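Local coordinates for protein guanine nucleotide exchange factor p115rhogef (Homo sapiens, PDB 1IAP) that acts as a guanine nucleotide exchange factor, probably for Rho GTPases, and carries an N-terminal RGS-like domain that probably engages heterotrimeric G-protein alpha subunits, at residues 16-19 against 20-23; 71-75 against 76-80; 136-139 against 140-144. All coordinates share one frame; numbering follows the deposited sequence.

Interaction 1 of 3, residues 16-19 against 20-23; sequences AHLM and ALLQ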
loop_
_atom_site.group_PDB
_atom_site.type_symbol
_atom_site.label_atom_id
_atom_site.label_comp_id
_atom_site.label_asym_id
_atom_site.label_seq_id
_atom_site.Cartn_x
_atom_site.Cartn_y
_atom_site.Cartn_z
ATOM N N ALA A 16 5.577 2.721 10.310
ATOM C CA ALA A 16 6.883 2.066 10.394
ATOM C C ALA A 16 6.769 0.578 10.070
ATOM O O ALA A 16 7.556 0.036 9.294
ATOM C CB ALA A 16 7.485 2.259 11.776
ATOM N N HIS A 17 5.778 -0.071 10.669
ATOM C CA HIS A 17 5.549 -1.492 10.443
ATOM C C HIS A 17 5.183 -1.732 8.987
ATOM O O HIS A 17 5.696 -2.659 8.363
ATOM C CB HIS A 17 4.481 -2.012 11.408
ATOM C CG HIS A 17 4.868 -1.842 12.845
ATOM N ND1 HIS A 17 5.229 -2.900 13.650
ATOM C CD2 HIS A 17 5.066 -0.722 13.582
ATOM C CE1 HIS A 17 5.643 -2.439 14.817
ATOM N NE2 HIS A 17 5.555 -1.120 14.801
ATOM N N LEU A 18 4.394 -0.821 8.419
ATOM C CA LEU A 18 3.994 -0.915 7.022
ATOM C C LEU A 18 5.201 -0.764 6.087
ATOM O O LEU A 18 5.316 -1.497 5.106
ATOM C CB LEU A 18 2.910 0.125 6.702
ATOM C CG LEU A 18 2.283 0.029 5.312
ATOM C CD1 LEU A 18 1.696 -1.371 5.098
ATOM C CD2 LEU A 18 1.202 1.087 5.168
ATOM N N MET A 19 6.099 0.176 6.387
ATOM C CA MET A 19 7.303 0.364 5.574
ATOM C C MET A 19 8.161 -0.907 5.527
ATOM O O MET A 19 8.724 -1.234 4.487
ATOM C CB MET A 19 8.155 1.537 6.082
ATOM C CG MET A 19 7.697 2.918 5.607
ATOM S SD MET A 19 7.535 3.024 3.799
ATOM C CE MET A 19 9.141 2.442 3.258
ATOM N N ALA A 20 8.293 -1.597 6.659
ATOM C CA ALA A 20 9.083 -2.826 6.714
ATOM C C ALA A 20 8.430 -3.872 5.813
ATOM O O ALA A 20 9.102 -4.536 5.022
ATOM C CB ALA A 20 9.179 -3.345 8.165
ATOM N N LEU A 21 7.108 -3.977 5.909
ATOM C CA LEU A 21 6.346 -4.923 5.100
ATOM C C LEU A 21 6.502 -4.582 3.621
ATOM O O LEU A 21 6.723 -5.466 2.797
ATOM C CB LEU A 21 4.865 -4.886 5.492
ATOM C CG LEU A 21 3.881 -5.665 4.616
ATOM C CD1 LEU A 21 4.179 -7.160 4.689
ATOM C CD2 LEU A 21 2.453 -5.380 5.072
ATOM N N LEU A 22 6.393 -3.292 3.298
ATOM C CA LEU A 22 6.519 -2.825 1.927
ATOM C C LEU A 22 7.878 -3.174 1.344
ATOM O O LEU A 22 7.960 -3.646 0.213
ATOM C CB LEU A 22 6.297 -1.306 1.848
ATOM C CG LEU A 22 4.993 -0.701 1.306
ATOM C CD1 LEU A 22 4.023 -1.748 0.795
ATOM C CD2 LEU A 22 4.348 0.158 2.365
ATOM N N GLN A 23 8.946 -2.927 2.103
ATOM C CA GLN A 23 10.285 -3.241 1.613
ATOM C C GLN A 23 10.418 -4.730 1.338
ATOM O O GLN A 23 11.011 -5.130 0.339
ATOM C CB GLN A 23 11.371 -2.791 2.591
ATOM C CG GLN A 23 12.774 -3.160 2.104
ATOM C CD GLN A 23 13.876 -2.542 2.925
ATOM O OE1 GLN A 23 14.920 -3.159 3.156
ATOM N NE2 GLN A 23 13.668 -1.306 3.350
#

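Interaction 2 of 3, residues 71-75 against 76-80; sequences VPVPP and NVAFE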
loop_
_atom_site.group_PDB
_atom_site.type_symbol
_atom_site.label_atom_id
_atom_site.label_comp_id
_atom_site.label_asym_id
_atom_site.label_seq_id
_atom_site.Cartn_x
_atom_site.Cartn_y
_atom_site.Cartn_z
ATOM N N VAL A 71 -2.861 -5.098 -11.327
ATOM C CA VAL A 71 -3.237 -6.206 -10.462
ATOM C C VAL A 71 -4.263 -7.045 -11.223
ATOM O O VAL A 71 -4.881 -6.558 -12.170
ATOM C CB VAL A 71 -3.879 -5.705 -9.138
ATOM C CG1 VAL A 71 -2.909 -4.810 -8.374
ATOM C CG2 VAL A 71 -5.179 -4.960 -9.416
ATOM N N PRO A 72 -4.403 -8.335 -10.871
ATOM C CA PRO A 72 -5.385 -9.179 -11.563
ATOM C C PRO A 72 -6.794 -8.639 -11.281
ATOM O O PRO A 72 -7.270 -8.652 -10.143
ATOM C CB PRO A 72 -5.144 -10.565 -10.953
ATOM C CG PRO A 72 -4.537 -10.267 -9.605
ATOM C CD PRO A 72 -3.607 -9.124 -9.914
ATOM N N VAL A 73 -7.426 -8.124 -12.330
ATOM C CA VAL A 73 -8.751 -7.519 -12.237
ATOM C C VAL A 73 -9.891 -8.506 -12.476
ATOM O O VAL A 73 -9.814 -9.345 -13.370
ATOM C CB VAL A 73 -8.890 -6.370 -13.273
ATOM C CG1 VAL A 73 -10.180 -5.581 -13.042
ATOM C CG2 VAL A 73 -7.676 -5.447 -13.216
ATOM N N PRO A 74 -10.944 -8.449 -11.642
ATOM C CA PRO A 74 -12.083 -9.355 -11.817
ATOM C C PRO A 74 -12.683 -9.090 -13.200
ATOM O O PRO A 74 -13.005 -7.948 -13.533
ATOM C CB PRO A 74 -13.034 -8.910 -10.709
ATOM C CG PRO A 74 -12.099 -8.484 -9.633
ATOM C CD PRO A 74 -11.084 -7.676 -10.394
ATOM N N PRO A 75 -12.808 -10.135 -14.032
ATOM C CA PRO A 75 -13.364 -9.995 -15.384
ATOM C C PRO A 75 -14.609 -9.113 -15.501
ATOM O O PRO A 75 -14.727 -8.338 -16.449
ATOM C CB PRO A 75 -13.616 -11.447 -15.813
ATOM C CG PRO A 75 -13.576 -12.229 -14.540
ATOM C CD PRO A 75 -12.533 -11.546 -13.730
ATOM N N ASN A 76 -15.498 -9.187 -14.513
ATOM C CA ASN A 76 -16.715 -8.378 -14.504
ATOM C C ASN A 76 -16.386 -6.885 -14.423
ATOM O O ASN A 76 -16.981 -6.071 -15.133
ATOM C CB ASN A 76 -17.617 -8.766 -13.326
ATOM C CG ASN A 76 -18.042 -10.220 -13.370
ATOM O OD1 ASN A 76 -17.693 -11.009 -12.488
ATOM N ND2 ASN A 76 -18.797 -10.586 -14.399
ATOM N N VAL A 77 -15.444 -6.535 -13.551
ATOM C CA VAL A 77 -15.029 -5.146 -13.377
ATOM C C VAL A 77 -14.371 -4.600 -14.637
ATOM O O VAL A 77 -14.701 -3.502 -15.085
ATOM C CB VAL A 77 -14.075 -4.999 -12.172
ATOM C CG1 VAL A 77 -13.425 -3.620 -12.158
ATOM C CG2 VAL A 77 -14.847 -5.216 -10.884
ATOM N N ALA A 78 -13.450 -5.375 -15.208
ATOM C CA ALA A 78 -12.741 -4.982 -16.425
ATOM C C ALA A 78 -13.718 -4.775 -17.582
ATOM O O ALA A 78 -13.573 -3.841 -18.372
ATOM C CB ALA A 78 -11.706 -6.038 -16.797
ATOM N N PHE A 79 -14.716 -5.649 -17.660
ATOM C CA PHE A 79 -15.751 -5.591 -18.694
ATOM C C PHE A 79 -16.563 -4.301 -18.551
ATOM O O PHE A 79 -16.781 -3.581 -19.529
ATOM C CB PHE A 79 -16.653 -6.830 -18.568
ATOM C CG PHE A 79 -17.862 -6.816 -19.468
ATOM C CD1 PHE A 79 -17.825 -7.427 -20.719
ATOM C CD2 PHE A 79 -19.050 -6.210 -19.053
ATOM C CE1 PHE A 79 -18.953 -7.436 -21.545
ATOM C CE2 PHE A 79 -20.182 -6.213 -19.873
ATOM C CZ PHE A 79 -20.132 -6.826 -21.120
ATOM N N GLU A 80 -16.981 -4.005 -17.322
ATOM C CA GLU A 80 -17.769 -2.808 -17.037
ATOM C C GLU A 80 -16.970 -1.521 -17.210
ATOM O O GLU A 80 -17.500 -0.525 -17.701
ATOM C CB GLU A 80 -18.352 -2.874 -15.626
ATOM C CG GLU A 80 -19.388 -3.972 -15.438
ATOM C CD GLU A 80 -19.953 -4.004 -14.032
ATOM O OE1 GLU A 80 -20.904 -3.243 -13.751
ATOM O OE2 GLU A 80 -19.443 -4.792 -13.205
#

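Interaction 3 of 3, residues 136-139 against 140-144; sequences AWVG and RDRAS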
loop_
_atom_site.group_PDB
_atom_site.type_symbol
_atom_site.label_atom_id
_atom_site.label_comp_id
_atom_site.label_asym_id
_atom_site.label_seq_id
_atom_site.Cartn_x
_atom_site.Cartn_y
_atom_site.Cartn_z
ATOM N N ALA A 136 9.398 -0.229 22.985
ATOM C CA ALA A 136 9.685 0.358 24.282
ATOM C C ALA A 136 9.126 1.761 24.457
ATOM O O ALA A 136 9.230 2.329 25.541
ATOM C CB ALA A 136 11.203 0.360 24.524
ATOM N N TRP A 137 8.488 2.300 23.421
ATOM C CA TRP A 137 7.974 3.667 23.497
ATOM C C TRP A 137 6.484 3.906 23.290
ATOM O O TRP A 137 6.080 5.044 23.047
ATOM C CB TRP A 137 8.776 4.571 22.546
ATOM C CG TRP A 137 10.200 4.703 22.964
ATOM C CD1 TRP A 137 11.265 3.968 22.516
ATOM C CD2 TRP A 137 10.708 5.560 23.992
ATOM N NE1 TRP A 137 12.399 4.303 23.214
ATOM C CE2 TRP A 137 12.088 5.279 24.126
ATOM C CE3 TRP A 137 10.130 6.534 24.818
ATOM C CZ2 TRP A 137 12.901 5.941 25.052
ATOM C CZ3 TRP A 137 10.937 7.193 25.739
ATOM C CH2 TRP A 137 12.311 6.890 25.847
ATOM N N VAL A 138 5.667 2.857 23.392
ATOM C CA VAL A 138 4.215 3.001 23.226
ATOM C C VAL A 138 3.666 4.094 24.162
ATOM O O VAL A 138 2.847 4.921 23.754
ATOM C CB VAL A 138 3.482 1.665 23.491
ATOM C CG1 VAL A 138 1.968 1.854 23.379
ATOM C CG2 VAL A 138 3.944 0.615 22.490
ATOM N N GLY A 139 4.126 4.075 25.411
ATOM C CA GLY A 139 3.730 5.066 26.396
ATOM C C GLY A 139 2.257 5.181 26.741
ATOM O O GLY A 139 1.463 4.276 26.483
ATOM N N ARG A 140 1.906 6.318 27.336
ATOM C CA ARG A 140 0.540 6.619 27.759
ATOM C C ARG A 140 -0.151 7.618 26.838
ATOM O O ARG A 140 -1.351 7.858 26.976
ATOM C CB ARG A 140 0.543 7.228 29.158
ATOM C CG ARG A 140 1.065 6.341 30.247
ATOM C CD ARG A 140 1.072 7.122 31.552
ATOM N NE ARG A 140 1.704 6.392 32.640
ATOM C CZ ARG A 140 1.061 5.914 33.702
ATOM N NH1 ARG A 140 -0.253 6.073 33.829
ATOM N NH2 ARG A 140 1.747 5.316 34.663
ATOM N N ASP A 141 0.624 8.242 25.953
ATOM C CA ASP A 141 0.102 9.231 25.018
ATOM C C ASP A 141 0.182 8.693 23.594
ATOM O O ASP A 141 1.265 8.597 23.019
ATOM C CB ASP A 141 0.901 10.538 25.143
ATOM C CG ASP A 141 0.407 11.638 24.203
ATOM O OD1 ASP A 141 1.077 12.689 24.133
ATOM O OD2 ASP A 141 -0.638 11.470 23.539
ATOM N N ARG A 142 -0.976 8.391 23.019
ATOM C CA ARG A 142 -1.051 7.854 21.669
ATOM C C ARG A 142 -0.485 8.793 20.604
ATOM O O ARG A 142 0.200 8.341 19.690
ATOM C CB ARG A 142 -2.494 7.488 21.325
ATOM C CG ARG A 142 -2.616 6.561 20.130
ATOM C CD ARG A 142 -1.914 5.246 20.413
ATOM N NE ARG A 142 -1.940 4.331 19.275
ATOM C CZ ARG A 142 -1.253 3.196 19.219
ATOM N NH1 ARG A 142 -0.478 2.832 20.236
ATOM N NH2 ARG A 142 -1.347 2.420 18.151
ATOM N N ALA A 143 -0.751 10.094 20.733
ATOM C CA ALA A 143 -0.266 11.088 19.764
ATOM C C ALA A 143 1.259 11.172 19.710
ATOM O O ALA A 143 1.848 11.305 18.631
ATOM C CB ALA A 143 -0.862 12.459 20.068
ATOM N N SER A 144 1.900 11.099 20.872
ATOM C CA SER A 144 3.351 11.152 20.935
ATOM C C SER A 144 3.930 9.867 20.356
ATOM O O SER A 144 4.990 9.886 19.735
ATOM C CB SER A 144 3.833 11.350 22.377
ATOM O OG SER A 144 3.579 10.203 23.172
HETATM O O HOH W 1 0.295 4.721 22.723
HETATM O O HOH W 2 3.165 7.546 24.266
#

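Interaction 1 of 3, residues 16-19 against 20-23
L18 and L22, one helical turn apart, meet through a methyl of the later residue: CD2 of L22 lies 3.6 Å from CG of L18 and also 3.3 Å from the L18 carbonyl O, so it touches both the branch point and the backbone oxygen of that residue. The torsions of L22 are unusual. With chi1 at -104° and chi2 near -4°, CD1 is almost eclipsed with CA, a strained shape that turns CD2 back along the helix toward L18. L18 itself has CG anti to its backbone N (chi1 -173°), beside the carbonyl carbon, and its branch reaches a second leucine, CD1 standing 4.1 Å from CD2 of L21. M19 behaves differently: its chain bends at both chi2 and chi3, and in this folded form it packs between residues of two other helices, L156, L157 and L160 of 142-162 and I181 and M185 of 171-187. Beneath the side chains runs the ordinary i to i+4 ladder of an alpha helix, in which the bond from L22 N to L18 O is the shortest of the four at 2.8 Å. Most of 16-23 is buried, with its side chains packed on four other helices of this all-helical RGS-like fold. L18 joins M19 on helix 171-187, the leucines pack on helix 32-43, M19 alone of the pair meets helix 142-162, and H17 and A20 lean on helix 128-135.

Interaction 2 of 3, residues 71-75 against 76-80
V73 and V77 bring methyl to methyl where an extended, proline-rich segment turns into a short helix. The V77 side chain can be followed outward. Its CB lies over the end of the incoming chain, 3.4 Å from P74 O, with CG1 of V73 at 4.0 Å from the same CB. Beyond it the two branches part. CG1, placed anti to the backbone N by a chi1 of 169°, meets CG1 of V73 at 3.9 Å, and the two valine side chains cross at about a right angle. CG2 goes instead to P74, whose CB it approaches at 4.1 Å, so that V77 is flanked by two residues of the incoming chain. The V73 methyl serves a second residue too, its CG1 standing 4.1 Å from the CB of A78.

P74 is the N-cap. Its carbonyl O takes a nearly straight bond from A78 N (3.1 Å, 167°) and a weak, strongly bent one from V77 N. One residue on, P75 O accepts from F79 N at 2.9 Å. Having no amide hydrogen, P75 suits the first turn of a helix, where the N-H has no carbonyl behind it to bond.

The result is a surface junction between helix 48-63 and helix 75-81: V73 also rests on L63 of the former, while V77 turns inward onto F97, E100 and V101 of helix 91-103.

Interaction 3 of 3, residues 136-139 against 140-144
V138 and R142 are joined through water as well as by direct contact. Among the water-mediated links, the carbonyl O of V138 receives two bonds. Water 1 donates to it at 2.8 Å and in turn accepts from NH1 of R142 at 3.2 Å, lying at the edge and in the plane of the guanidinium. Water 2 donates to the same V138 O at 2.7 Å; its other bond, to D141 O, is modelled at 2.5 Å, unusually short, so its strength should not be read from the distance.

Direct side-chain contact is slight: the V138 CG1 methyl stands 4.1 Å from NH1 of R142, again at the edge of the guanidinium and near its plane. R142 gets there because its chain bends at chi2 (62°) after a CG set anti to the backbone N, which folds the guanidinium back to the loop. There it also lies close to the like-charged guanidinium of R14.

Two bonds are made within 140-144. S144 OG donates to D141 O at 2.8 Å, while the carboxylate of D141, the N-cap of helix 142-162, accepts a weak capping bond from A143 N through OD2 (3.1 Å, 130°). G139 has a positive phi (60°), which lets the chain bend ahead of this cap.

No direct hydrogen bond spans 136-139 and 140-144, so the polar links across that boundary run through two waters. An exposed loop held in this way is probably less rigid than one bonded directly.

The three contacts follow one another along the chain without overlapping, all inside one RGS-like domain built of helices. Interaction 1 lies in the interior, its centre about 9 Å from the chain's centre, whereas interactions 2 and 3 sit at the surface on opposite sides of that centre, about 43 Å apart between centres. Interaction 3 is on the same side as interaction 1, 20 Å away between centres. Two helices connect them: 142-162 starts at interaction 3 and packs later on M19, and 128-135 packs on A16, H17 and A20 before leading into 136-139. Interaction 2, about 28 Å from interaction 1 between centres, opens helix 75-81. One contact thus belongs to a core helix, two to surface loops entering helices.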